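Local coordinates for peptidase M16 C-terminal domain-containing protein (Enterococcus faecalis, PDB 3D3Y) that is of unknown function but belongs to the M16 metallopeptidase family, and is perhaps a non-catalytic member built on its alpha/beta domain architecture, at residues Y57-Q60 with V61-S64; Q126-A129 with E130-Q133; D208-E211 with A212-V215; V215-F218 with K219-P222; G369-L372 with E373-L377. All coordinates share one frame; numbering follows the deposited sequence.

Contact 1: Y57-Q60 with V61-S64; sequences YPNQ and VKLS
With chi1 at 63°, Asn59 places its CG between its own backbone N and carbonyl carbon, and this brings OD1 over the start of the helix to the main-chain N of Lys62. The Lys62 N to Asn59 OD1 bond measures 2.9 Å and is fairly straight at the hydrogen (161°), although the donor is somewhat tilted from the amide plane. Asn59 is thus the N-cap: its side chain takes up an N-H of the first turn, which has no preceding turn to bond to. Its carbonyl oxygen meanwhile opens the regular helical ladder, receiving Leu63 N at 3.0 Å from Asn59 O. The Lys62 side chain starts with chi1 at -71° and stays extended, its methylenes running back past Asn59 to Pro58. Lys62 CD lies 3.6 Å from Pro58 CD and also passes close to Asn59 ND2, van der Waals contacts made by the lysine stem. One residue further on, Gln60 O is gripped twice by Ser64, whose N lies 3.0 Å from Gln60 O, above the carbonyl plane, while OG donates in that plane at 3.1 Å from Gln60 O. Tyr57 CB packs on Leu63 CB at 4.0 Å, its ring leading away from the turn. The contact lies at the surface, where the loop leaving helix 40-52 turns into helix 60-69; within that loop Tyr57 N makes a weak hydrogen bond to Ser54 OG.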
loop_
_atom_site.group_PDB
_atom_site.type_symbol
_atom_site.label_atom_id
_atom_site.label_comp_id
_atom_site.label_asym_id
_atom_site.label_seq_id
_atom_site.Cartn_x
_atom_site.Cartn_y
_atom_site.Cartn_z
ATOM N N TYR A 57 -14.798 -13.505 21.830
ATOM C CA TYR A 57 -14.231 -14.663 21.127
ATOM C C TYR A 57 -12.755 -14.769 21.545
ATOM O O TYR A 57 -11.853 -14.434 20.765
ATOM C CB TYR A 57 -14.398 -14.502 19.604
ATOM C CG TYR A 57 -15.831 -14.202 19.248
ATOM C CD1 TYR A 57 -16.819 -15.168 19.417
ATOM C CD2 TYR A 57 -16.215 -12.932 18.799
ATOM C CE1 TYR A 57 -18.153 -14.889 19.135
ATOM C CE2 TYR A 57 -17.567 -12.651 18.492
ATOM C CZ TYR A 57 -18.522 -13.641 18.676
ATOM O OH TYR A 57 -19.861 -13.390 18.398
ATOM N N PRO A 58 -12.517 -15.160 22.814
ATOM C CA PRO A 58 -11.207 -14.964 23.480
ATOM C C PRO A 58 -10.043 -15.802 22.990
ATOM O O PRO A 58 -8.942 -15.668 23.506
ATOM C CB PRO A 58 -11.498 -15.267 24.959
ATOM C CG PRO A 58 -12.718 -16.109 24.974
ATOM C CD PRO A 58 -13.524 -15.731 23.732
ATOM N N ASN A 59 -10.270 -16.657 22.007
ATOM C CA ASN A 59 -9.174 -17.372 21.399
ATOM C C ASN A 59 -9.519 -17.693 19.965
ATOM O O ASN A 59 -10.643 -17.446 19.529
ATOM C CB ASN A 59 -8.785 -18.611 22.233
ATOM C CG ASN A 59 -9.882 -19.635 22.319
ATOM O OD1 ASN A 59 -10.434 -20.047 21.314
ATOM N ND2 ASN A 59 -10.189 -20.066 23.528
ATOM N N GLN A 60 -8.561 -18.250 19.232
ATOM C CA GLN A 60 -8.676 -18.422 17.769
ATOM C C GLN A 60 -9.611 -19.573 17.408
ATOM O O GLN A 60 -10.247 -19.569 16.335
ATOM C CB GLN A 60 -7.251 -18.547 17.164
ATOM C CG GLN A 60 -7.042 -18.456 15.641
ATOM C CD GLN A 60 -7.811 -17.360 14.898
ATOM O OE1 GLN A 60 -7.891 -16.193 15.311
ATOM N NE2 GLN A 60 -8.358 -17.746 13.749
ATOM N N VAL A 61 -9.761 -20.525 18.331
ATOM C CA VAL A 61 -10.764 -21.576 18.182
ATOM C C VAL A 61 -12.182 -20.971 18.202
ATOM O O VAL A 61 -13.019 -21.269 17.332
ATOM C CB VAL A 61 -10.608 -22.702 19.264
ATOM C CG1 VAL A 61 -11.873 -23.534 19.408
ATOM C CG2 VAL A 61 -9.431 -23.613 18.935
ATOM N N LYS A 62 -12.429 -20.115 19.189
ATOM C CA LYS A 62 -13.733 -19.490 19.363
ATOM C C LYS A 62 -14.052 -18.499 18.242
ATOM O O LYS A 62 -15.186 -18.449 17.743
ATOM C CB LYS A 62 -13.827 -18.840 20.754
ATOM C CG LYS A 62 -13.922 -19.900 21.886
ATOM C CD LYS A 62 -13.787 -19.270 23.265
ATOM C CE LYS A 62 -13.852 -20.306 24.388
ATOM N NZ LYS A 62 -13.593 -19.655 25.715
ATOM N N LEU A 63 -13.050 -17.742 17.812
ATOM C CA LEU A 63 -13.268 -16.767 16.729
ATOM C C LEU A 63 -13.555 -17.479 15.412
ATOM O O LEU A 63 -14.508 -17.147 14.711
ATOM C CB LEU A 63 -12.080 -15.815 16.604
ATOM C CG LEU A 63 -12.223 -14.571 15.716
ATOM C CD1 LEU A 63 -11.383 -13.437 16.279
ATOM C CD2 LEU A 63 -11.771 -14.957 14.311
ATOM N N SER A 64 -12.753 -18.485 15.076
ATOM C CA SER A 64 -12.971 -19.168 13.813
ATOM C C SER A 64 -14.291 -19.971 13.792
ATOM O O SER A 64 -14.938 -20.101 12.761
ATOM C CB SER A 64 -11.738 -19.976 13.410
ATOM O OG SER A 64 -11.717 -21.183 14.079
#

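Contact 2: Q126-A129 with E130-Q133; sequences QFEA and ETFQ
Glu128 and Thr131 carry the side-chain hydrogen bonding. Thr131 N donates to Glu128 OE1 at 2.8 Å, from above the carboxylate plane, and Thr131 OG1 donates to the same Glu128 OE1 at 2.7 Å, meeting it almost end-on. The other oxygen is used too: Glu130 N lies 3.1 Å from Glu128 OE2, well above the carboxylate plane. Two main-chain N-H groups and one hydroxyl therefore hold the carboxylate, which is brought forward over the first turn by a chain that leaves anti to the backbone N (chi1 -164°) and then bends at chi2 (-85°). Thr131 OG1 in turn accepts from Asn53 ND2. This is an N-cap made by a glutamate at the head of helix 129-148, and the helix end would be expected to favour its negative charge. Backbone bonds follow the helical ladder, with Phe132 N 2.8 Å from Glu128 O and Gln133 N 2.9 Å from Ala129 O. Apolar contact comes from Phe127, just before the cap, and Phe132, the fourth helix residue, in the manner of a hydrophobic staple. Phe127 CB touches Phe132 CB at 4.4 Å, while both rings lead away to pack among helices 40-52 and 185-198; Leu188 is met by both. The like-charged Glu130 carboxylate stays apart, Glu128 OE1 to Glu130 OE1 being 5.2 Å, its plane 83° from that of Glu128.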
loop_
_atom_site.group_PDB
_atom_site.type_symbol
_atom_site.label_atom_id
_atom_site.label_comp_id
_atom_site.label_asym_id
_atom_site.label_seq_id
_atom_site.Cartn_x
_atom_site.Cartn_y
_atom_site.Cartn_z
ATOM N N GLN A 126 -5.424 -2.964 29.486
ATOM C CA GLN A 126 -4.312 -3.606 28.772
ATOM C C GLN A 126 -4.808 -4.783 27.960
ATOM O O GLN A 126 -5.698 -5.526 28.411
ATOM C CB GLN A 126 -3.220 -4.084 29.740
ATOM C CG GLN A 126 -2.593 -2.959 30.581
ATOM C CD GLN A 126 -1.452 -3.447 31.452
ATOM O OE1 GLN A 126 -0.850 -4.483 31.169
ATOM N NE2 GLN A 126 -1.148 -2.699 32.527
ATOM N N PHE A 127 -4.260 -4.964 26.757
ATOM C CA PHE A 127 -4.518 -6.205 26.048
ATOM C C PHE A 127 -4.161 -7.424 26.895
ATOM O O PHE A 127 -3.224 -7.392 27.677
ATOM C CB PHE A 127 -3.808 -6.248 24.700
ATOM C CG PHE A 127 -4.573 -5.544 23.617
ATOM C CD1 PHE A 127 -5.504 -6.241 22.846
ATOM C CD2 PHE A 127 -4.369 -4.191 23.380
ATOM C CE1 PHE A 127 -6.232 -5.595 21.856
ATOM C CE2 PHE A 127 -5.081 -3.520 22.365
ATOM C CZ PHE A 127 -6.027 -4.217 21.608
ATOM N N GLU A 128 -4.936 -8.484 26.746
ATOM C CA GLU A 128 -4.650 -9.747 27.405
ATOM C C GLU A 128 -3.175 -10.130 27.134
ATOM O O GLU A 128 -2.706 -10.033 25.987
ATOM C CB GLU A 128 -5.619 -10.792 26.875
ATOM C CG GLU A 128 -5.719 -12.027 27.696
ATOM C CD GLU A 128 -4.646 -13.021 27.345
ATOM O OE1 GLU A 128 -4.383 -13.229 26.137
ATOM O OE2 GLU A 128 -4.063 -13.590 28.286
ATOM N N ALA A 129 -2.462 -10.519 28.195
ATOM C CA ALA A 129 -0.998 -10.643 28.160
ATOM C C ALA A 129 -0.487 -11.778 27.270
ATOM O O ALA A 129 0.504 -11.622 26.539
ATOM C CB ALA A 129 -0.452 -10.807 29.584
ATOM N N GLU A 130 -1.138 -12.935 27.328
ATOM C CA GLU A 130 -0.673 -14.042 26.519
ATOM C C GLU A 130 -0.804 -13.662 25.081
ATOM O O GLU A 130 0.113 -13.873 24.276
ATOM C CB GLU A 130 -1.466 -15.316 26.786
ATOM C CG GLU A 130 -0.808 -16.552 26.165
ATOM C CD GLU A 130 -1.769 -17.399 25.312
ATOM O OE1 GLU A 130 -2.625 -18.110 25.910
ATOM O OE2 GLU A 130 -1.641 -17.354 24.039
ATOM N N THR A 131 -1.953 -13.080 24.748
ATOM C CA THR A 131 -2.238 -12.717 23.370
ATOM C C THR A 131 -1.262 -11.642 22.925
ATOM O O THR A 131 -0.729 -11.703 21.804
ATOM C CB THR A 131 -3.689 -12.173 23.184
ATOM O OG1 THR A 131 -4.650 -13.207 23.472
ATOM C CG2 THR A 131 -3.886 -11.669 21.764
ATOM N N PHE A 132 -1.016 -10.666 23.797
ATOM C CA PHE A 132 -0.140 -9.570 23.438
ATOM C C PHE A 132 1.286 -10.045 23.153
ATOM O O PHE A 132 1.903 -9.674 22.165
ATOM C CB PHE A 132 -0.078 -8.486 24.543
ATOM C CG PHE A 132 0.831 -7.376 24.162
ATOM C CD1 PHE A 132 0.378 -6.408 23.268
ATOM C CD2 PHE A 132 2.183 -7.372 24.572
ATOM C CE1 PHE A 132 1.220 -5.402 22.835
ATOM C CE2 PHE A 132 3.049 -6.358 24.139
ATOM C CZ PHE A 132 2.560 -5.382 23.266
ATOM N N GLN A 133 1.839 -10.830 24.062
ATOM C CA GLN A 133 3.208 -11.294 23.886
ATOM C C GLN A 133 3.374 -12.155 22.628
ATOM O O GLN A 133 4.347 -11.979 21.881
ATOM C CB GLN A 133 3.628 -12.044 25.138
ATOM C CG GLN A 133 4.889 -12.892 25.066
ATOM C CD GLN A 133 4.694 -14.129 25.916
ATOM O OE1 GLN A 133 3.917 -15.034 25.540
ATOM N NE2 GLN A 133 5.335 -14.161 27.089
#

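Contact 3: D208-E211 with A212-V215; sequences DVNE and AELV
Asn210 and Glu213 cross at about a right angle, the amide of the first lying over the root of the second. Chi1 of Asn210 is 71°, and this turns OD1 forward to meet Glu213 N at 3.0 Å from Asn210 OD1. The donor stands well above the amide plane, not on a lone pair, and the N-H also makes a weak bond to Asn210 O. The same OD1 comes within 3.2 Å of Ala212 CB, a snug fit, while ND2 lies over Glu213 CB. Glu213 has an extended chain, its carboxylate plane 26° from the amide plane. Its OE2 accepts from a water that in turn takes a weak bond from Asn210 N. A capping box would have Glu213 bond directly to Asn210 N; here the forward bond of the N-cap is direct and the return link passes through water. The apolar counterpart is a hydrophobic staple, made by the residue before the cap and the fourth residue of helix 211-219. Val209 and Leu214 also meet at about a right angle, with Val209 CG2 3.8 Å from Leu214 CD1, and both lean on Leu106 of helix 105-118 and Val16 of strand 12-18. Glu211 and Val215 instead lie side by side and point the same way, Glu211 CG touching Val215 CG2 at 3.7 Å. In the backbone Val215 N binds Glu211 O at 3.0 Å, and both side chains touch Val6 of strand 4-7.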
loop_
_atom_site.group_PDB
_atom_site.type_symbol
_atom_site.label_atom_id
_atom_site.label_comp_id
_atom_site.label_asym_id
_atom_site.label_seq_id
_atom_site.Cartn_x
_atom_site.Cartn_y
_atom_site.Cartn_z
ATOM N N ASP A 208 -24.862 -7.421 -3.650
ATOM C CA ASP A 208 -26.286 -7.289 -3.949
ATOM C C ASP A 208 -26.997 -6.953 -2.657
ATOM O O ASP A 208 -27.590 -7.810 -2.007
ATOM C CB ASP A 208 -26.837 -8.579 -4.569
ATOM C CG ASP A 208 -28.295 -8.446 -5.032
ATOM O OD1 ASP A 208 -28.887 -7.345 -4.973
ATOM O OD2 ASP A 208 -28.842 -9.463 -5.484
ATOM N N VAL A 209 -26.897 -5.683 -2.286
ATOM C CA VAL A 209 -27.447 -5.163 -1.048
ATOM C C VAL A 209 -28.175 -3.849 -1.353
ATOM O O VAL A 209 -27.954 -3.240 -2.405
ATOM C CB VAL A 209 -26.329 -4.866 -0.010
ATOM C CG1 VAL A 209 -25.686 -6.157 0.487
ATOM C CG2 VAL A 209 -25.273 -3.932 -0.606
ATOM N N ASN A 210 -29.014 -3.413 -0.417
ATOM C CA ASN A 210 -29.624 -2.081 -0.479
ATOM C C ASN A 210 -29.313 -1.212 0.743
ATOM O O ASN A 210 -29.209 -1.710 1.883
ATOM C CB ASN A 210 -31.128 -2.195 -0.649
ATOM C CG ASN A 210 -31.806 -2.697 0.596
ATOM O OD1 ASN A 210 -32.417 -1.926 1.332
ATOM N ND2 ASN A 210 -31.686 -3.993 0.857
ATOM N N GLU A 211 -29.151 0.084 0.483
ATOM C CA GLU A 211 -28.878 1.080 1.512
ATOM C C GLU A 211 -29.854 0.998 2.689
ATOM O O GLU A 211 -29.430 1.030 3.849
ATOM C CB GLU A 211 -28.919 2.489 0.908
ATOM C CG GLU A 211 -28.470 3.556 1.882
ATOM C CD GLU A 211 -28.204 4.887 1.242
ATOM O OE1 GLU A 211 -29.164 5.488 0.732
ATOM O OE2 GLU A 211 -27.033 5.341 1.275
ATOM N N ALA A 212 -31.147 0.895 2.382
ATOM C CA ALA A 212 -32.186 0.874 3.405
ATOM C C ALA A 212 -31.979 -0.177 4.509
ATOM O O ALA A 212 -32.164 0.132 5.686
ATOM C CB ALA A 212 -33.571 0.739 2.773
ATOM N N GLU A 213 -31.603 -1.403 4.149
ATOM C CA GLU A 213 -31.295 -2.402 5.179
ATOM C C GLU A 213 -30.044 -2.047 5.982
ATOM O O GLU A 213 -30.040 -2.178 7.210
ATOM C CB GLU A 213 -31.150 -3.819 4.609
ATOM C CG GLU A 213 -30.877 -4.865 5.725
ATOM C CD GLU A 213 -30.792 -6.303 5.239
ATOM O OE1 GLU A 213 -30.888 -7.221 6.103
ATOM O OE2 GLU A 213 -30.627 -6.519 4.006
ATOM N N LEU A 214 -28.994 -1.588 5.295
ATOM C CA LEU A 214 -27.672 -1.425 5.922
ATOM C C LEU A 214 -27.553 -0.250 6.894
ATOM O O LEU A 214 -26.843 -0.331 7.894
ATOM C CB LEU A 214 -26.580 -1.321 4.849
ATOM C CG LEU A 214 -26.171 -2.665 4.225
ATOM C CD1 LEU A 214 -25.469 -2.466 2.892
ATOM C CD2 LEU A 214 -25.278 -3.457 5.199
ATOM N N VAL A 215 -28.230 0.855 6.602
ATOM C CA VAL A 215 -28.053 2.030 7.429
ATOM C C VAL A 215 -28.422 1.735 8.888
ATOM O O VAL A 215 -27.628 2.018 9.770
ATOM C CB VAL A 215 -28.756 3.295 6.838
ATOM C CG1 VAL A 215 -28.681 4.451 7.799
ATOM C CG2 VAL A 215 -28.056 3.681 5.550
HETATM O O HOH W 1 -29.752 -5.919 1.692
#

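Contact 4: V215-F218 with K219-P222; sequences VPLF and KQLP
Phe218 and Leu221 lie side by side at the C-terminal end of helix 211-219, where bonds of the 3-10 type take over, with Leu221 CD2 placed at the edge of the phenyl ring, near its plane, 3.8 Å from Phe218 CD2. The same methyl is also near Phe218 CE2. The pairing follows from a backbone that tightens at the helix end from bonds four residues back to bonds three residues back. Lys219 N still reaches Val215 O at 3.0 Å, with a weak second bond to Pro216 O. Gln220 N then binds Leu217 O at 3.0 Å, and Leu221 N binds Phe218 O at 3.0 Å; both donors stand well above the carbonyl planes they approach, as suits these tighter turns. Lys219 has chi1 at -70°, which sets its CG against Val215 O at 3.1 Å, and its stem lies alongside Val215, pointing the same way. At the other end, Pro216 has no N-H to give, and the helix is kinked there. Further out, Val110 of helix 105-118 touches both Phe218 and Leu221, and Ile203 and Val205 of strand 200-207 with Leu14 of strand 12-18 receive the phenyl ring on the sheet. A water bridges the turn, donating to Phe218 O and, at 2.6 Å, to Leu221 O.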
loop_
_atom_site.group_PDB
_atom_site.type_symbol
_atom_site.label_atom_id
_atom_site.label_comp_id
_atom_site.label_asym_id
_atom_site.label_seq_id
_atom_site.Cartn_x
_atom_site.Cartn_y
_atom_site.Cartn_z
ATOM N N VAL A 215 -28.230 0.855 6.602
ATOM C CA VAL A 215 -28.053 2.030 7.429
ATOM C C VAL A 215 -28.422 1.735 8.888
ATOM O O VAL A 215 -27.628 2.018 9.770
ATOM C CB VAL A 215 -28.756 3.295 6.838
ATOM C CG1 VAL A 215 -28.681 4.451 7.799
ATOM C CG2 VAL A 215 -28.056 3.681 5.550
ATOM N N PRO A 216 -29.613 1.153 9.143
ATOM C CA PRO A 216 -29.948 0.789 10.533
ATOM C C PRO A 216 -28.907 -0.133 11.176
ATOM O O PRO A 216 -28.505 0.109 12.321
ATOM C CB PRO A 216 -31.285 0.060 10.401
ATOM C CG PRO A 216 -31.862 0.534 9.114
ATOM C CD PRO A 216 -30.710 0.839 8.209
ATOM N N LEU A 217 -28.441 -1.152 10.449
ATOM C CA LEU A 217 -27.425 -2.055 11.014
ATOM C C LEU A 217 -26.193 -1.276 11.469
ATOM O O LEU A 217 -25.766 -1.394 12.624
ATOM C CB LEU A 217 -27.031 -3.182 10.036
ATOM C CG LEU A 217 -28.199 -4.042 9.540
ATOM C CD1 LEU A 217 -27.695 -5.130 8.599
ATOM C CD2 LEU A 217 -28.991 -4.627 10.704
ATOM N N PHE A 218 -25.644 -0.462 10.569
ATOM C CA PHE A 218 -24.397 0.226 10.869
ATOM C C PHE A 218 -24.535 1.321 11.915
ATOM O O PHE A 218 -23.577 1.643 12.624
ATOM C CB PHE A 218 -23.687 0.691 9.588
ATOM C CG PHE A 218 -22.851 -0.377 8.981
ATOM C CD1 PHE A 218 -23.295 -1.072 7.867
ATOM C CD2 PHE A 218 -21.639 -0.738 9.565
ATOM C CE1 PHE A 218 -22.503 -2.111 7.322
ATOM C CE2 PHE A 218 -20.858 -1.764 9.040
ATOM C CZ PHE A 218 -21.282 -2.444 7.920
ATOM N N LYS A 219 -25.739 1.856 12.048
ATOM C CA LYS A 219 -25.992 2.843 13.080
ATOM C C LYS A 219 -25.797 2.250 14.479
ATOM O O LYS A 219 -25.616 3.004 15.425
ATOM C CB LYS A 219 -27.383 3.481 12.920
ATOM C CG LYS A 219 -27.519 4.420 11.688
ATOM C CD LYS A 219 -27.132 5.873 11.968
ATOM C CE LYS A 219 -28.069 6.507 12.977
ATOM N NZ LYS A 219 -28.209 8.005 12.822
ATOM N N GLN A 220 -25.813 0.917 14.599
ATOM C CA GLN A 220 -25.594 0.189 15.863
ATOM C C GLN A 220 -24.148 0.261 16.335
ATOM O O GLN A 220 -23.834 -0.119 17.458
ATOM C CB GLN A 220 -25.949 -1.305 15.719
ATOM C CG GLN A 220 -27.436 -1.630 15.474
ATOM C CD GLN A 220 -27.681 -3.042 14.922
ATOM O OE1 GLN A 220 -26.749 -3.759 14.516
ATOM N NE2 GLN A 220 -28.953 -3.435 14.885
ATOM N N LEU A 221 -23.241 0.676 15.457
ATOM C CA LEU A 221 -21.819 0.755 15.853
ATOM C C LEU A 221 -21.573 2.073 16.597
ATOM O O LEU A 221 -21.708 3.156 16.016
ATOM C CB LEU A 221 -20.904 0.588 14.629
ATOM C CG LEU A 221 -20.567 -0.859 14.222
ATOM C CD1 LEU A 221 -21.782 -1.773 14.151
ATOM C CD2 LEU A 221 -19.757 -0.896 12.898
ATOM N N PRO A 222 -21.251 1.999 17.912
ATOM C CA PRO A 222 -21.323 3.261 18.661
ATOM C C PRO A 222 -20.107 4.194 18.503
ATOM O O PRO A 222 -19.475 4.539 19.503
ATOM C CB PRO A 222 -21.478 2.784 20.126
ATOM C CG PRO A 222 -20.739 1.452 20.161
ATOM C CD PRO A 222 -20.867 0.851 18.767
HETATM O O HOH W 2 -22.367 4.315 13.768
#

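Contact 5: G369-L372 with E373-L377; sequences GAWL and EKEYL
Trp371 and Glu375 are joined by one of four successive backbone bonds of regular alpha-helical spacing: Glu375 N lies 2.9 Å from Trp371 O, and the four bonds run from Glu373 N to Gly369 O through to Tyr376 N to Leu372 O. The same two residues meet again through their side chains. Trp371 NE1 donates to Glu375 OE2 at 3.0 Å, and OE2 accepts with its lone pair facing away from the other carboxylate oxygen; the bond is bent (143°), and OE2 sits at the indole edge, tilted somewhat from the ring plane. Glu375 reaches this edge by bending at chi2 (-74°), which also lays its CG 3.6 Å from Trp371 CD1. Its other oxygen, OE1, hydrogen-bonds to OG of Ser1, probably a residue left by the expression tag. Glu373 turns along the helix toward Gly369: a water donates to both Gly369 O and Glu373 OE2, while OE2 forms a salt bridge with Arg30. Arg30 also makes a cation-pi contact with the ring of Tyr376, whose OH bonds to Asn32 ND2. Helix 368-380 thus lies against the six-stranded sheet, Trp371 packing on Ile17 of strand 12-18 and, with Leu372, on Leu206 of strand 200-207.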
loop_
_atom_site.group_PDB
_atom_site.type_symbol
_atom_site.label_atom_id
_atom_site.label_comp_id
_atom_site.label_asym_id
_atom_site.label_seq_id
_atom_site.Cartn_x
_atom_site.Cartn_y
_atom_site.Cartn_z
ATOM N N GLY A 369 -12.014 -6.832 -4.827
ATOM C CA GLY A 369 -11.028 -6.090 -4.024
ATOM C C GLY A 369 -10.507 -4.853 -4.720
ATOM O O GLY A 369 -10.389 -3.781 -4.110
ATOM N N ALA A 370 -10.175 -4.997 -6.006
ATOM C CA ALA A 370 -9.698 -3.883 -6.816
ATOM C C ALA A 370 -10.781 -2.817 -6.949
ATOM O O ALA A 370 -10.496 -1.624 -6.933
ATOM C CB ALA A 370 -9.288 -4.378 -8.216
ATOM N N TRP A 371 -12.013 -3.262 -7.100
ATOM C CA TRP A 371 -13.144 -2.356 -7.231
ATOM C C TRP A 371 -13.264 -1.511 -5.948
ATOM O O TRP A 371 -13.259 -0.279 -6.022
ATOM C CB TRP A 371 -14.426 -3.133 -7.558
ATOM C CG TRP A 371 -15.613 -2.275 -7.905
ATOM C CD1 TRP A 371 -15.701 -0.913 -7.808
ATOM C CD2 TRP A 371 -16.901 -2.723 -8.359
ATOM N NE1 TRP A 371 -16.953 -0.482 -8.197
ATOM C CE2 TRP A 371 -17.711 -1.573 -8.533
ATOM C CE3 TRP A 371 -17.453 -3.985 -8.644
ATOM C CZ2 TRP A 371 -19.038 -1.645 -8.986
ATOM C CZ3 TRP A 371 -18.767 -4.055 -9.081
ATOM C CH2 TRP A 371 -19.548 -2.894 -9.247
ATOM N N LEU A 372 -13.300 -2.162 -4.785
ATOM C CA LEU A 372 -13.290 -1.424 -3.497
ATOM C C LEU A 372 -12.186 -0.367 -3.384
ATOM O O LEU A 372 -12.470 0.751 -2.973
ATOM C CB LEU A 372 -13.271 -2.358 -2.270
ATOM C CG LEU A 372 -14.557 -3.039 -1.815
ATOM C CD1 LEU A 372 -14.247 -4.082 -0.727
ATOM C CD2 LEU A 372 -15.641 -2.067 -1.312
ATOM N N GLU A 373 -10.956 -0.708 -3.776
ATOM C CA GLU A 373 -9.839 0.250 -3.793
ATOM C C GLU A 373 -10.045 1.433 -4.749
ATOM O O GLU A 373 -9.705 2.561 -4.403
ATOM C CB GLU A 373 -8.480 -0.415 -4.075
ATOM C CG GLU A 373 -8.030 -1.454 -3.038
ATOM C CD GLU A 373 -7.978 -0.894 -1.602
ATOM O OE1 GLU A 373 -7.739 0.321 -1.417
ATOM O OE2 GLU A 373 -8.198 -1.667 -0.660
ATOM N N LYS A 374 -10.570 1.175 -5.952
ATOM C CA LYS A 374 -10.948 2.252 -6.872
ATOM C C LYS A 374 -11.991 3.156 -6.218
ATOM O O LYS A 374 -11.887 4.373 -6.301
ATOM C CB LYS A 374 -11.496 1.702 -8.206
ATOM C CG LYS A 374 -10.445 1.009 -9.060
ATOM C CD LYS A 374 -10.970 0.541 -10.444
ATOM C CE LYS A 374 -9.813 -0.114 -11.225
ATOM N NZ LYS A 374 -10.256 -0.907 -12.420
ATOM N N GLU A 375 -12.990 2.558 -5.579
ATOM C CA GLU A 375 -14.040 3.325 -4.892
ATOM C C GLU A 375 -13.455 4.199 -3.783
ATOM O O GLU A 375 -13.844 5.356 -3.618
ATOM C CB GLU A 375 -15.121 2.403 -4.311
ATOM C CG GLU A 375 -15.997 1.707 -5.351
ATOM C CD GLU A 375 -17.013 2.636 -6.013
ATOM O OE1 GLU A 375 -17.171 3.800 -5.571
ATOM O OE2 GLU A 375 -17.669 2.192 -6.985
ATOM N N TYR A 376 -12.506 3.645 -3.029
ATOM C CA TYR A 376 -11.879 4.413 -1.977
ATOM C C TYR A 376 -11.115 5.616 -2.525
ATOM O O TYR A 376 -11.317 6.745 -2.060
ATOM C CB TYR A 376 -11.004 3.523 -1.097
ATOM C CG TYR A 376 -10.649 4.181 0.214
ATOM C CD1 TYR A 376 -11.565 4.249 1.244
ATOM C CD2 TYR A 376 -9.388 4.746 0.413
ATOM C CE1 TYR A 376 -11.253 4.867 2.456
ATOM C CE2 TYR A 376 -9.062 5.367 1.618
ATOM C CZ TYR A 376 -9.992 5.408 2.643
ATOM O OH TYR A 376 -9.657 5.994 3.844
ATOM N N LEU A 377 -10.266 5.399 -3.530
ATOM C CA LEU A 377 -9.526 6.512 -4.125
ATOM C C LEU A 377 -10.460 7.561 -4.641
ATOM O O LEU A 377 -10.243 8.745 -4.415
ATOM C CB LEU A 377 -8.583 6.077 -5.260
ATOM C CG LEU A 377 -7.421 5.177 -4.848
ATOM C CD1 LEU A 377 -6.505 4.941 -6.048
ATOM C CD2 LEU A 377 -6.647 5.768 -3.650
HETATM O O HOH W 3 -9.846 -3.938 -1.302
#

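Contacts 1, 2 and 3 are helix starts, each with a side-chain N-cap, but the cap differs: an asparagine amide in contacts 1 and 3, a glutamate carboxylate that also accepts from a threonine hydroxyl in contact 2. Contacts 1 and 3 lie at the surface, whereas contacts 2, 4 and 5 are partly buried, the phenylalanines of contact 2 turned inward. Contacts 3 and 4 take the two ends of helix 211-219 and share Val215, the first capped by side chain, the second closed by backbone turns. Contact 5 lies within one helix, its centre about 12 Å from the chain centre, and adds an indole-carboxylate bond to the helical ladder. Strands 12-18 and 200-207 touch both contacts 4 and 5.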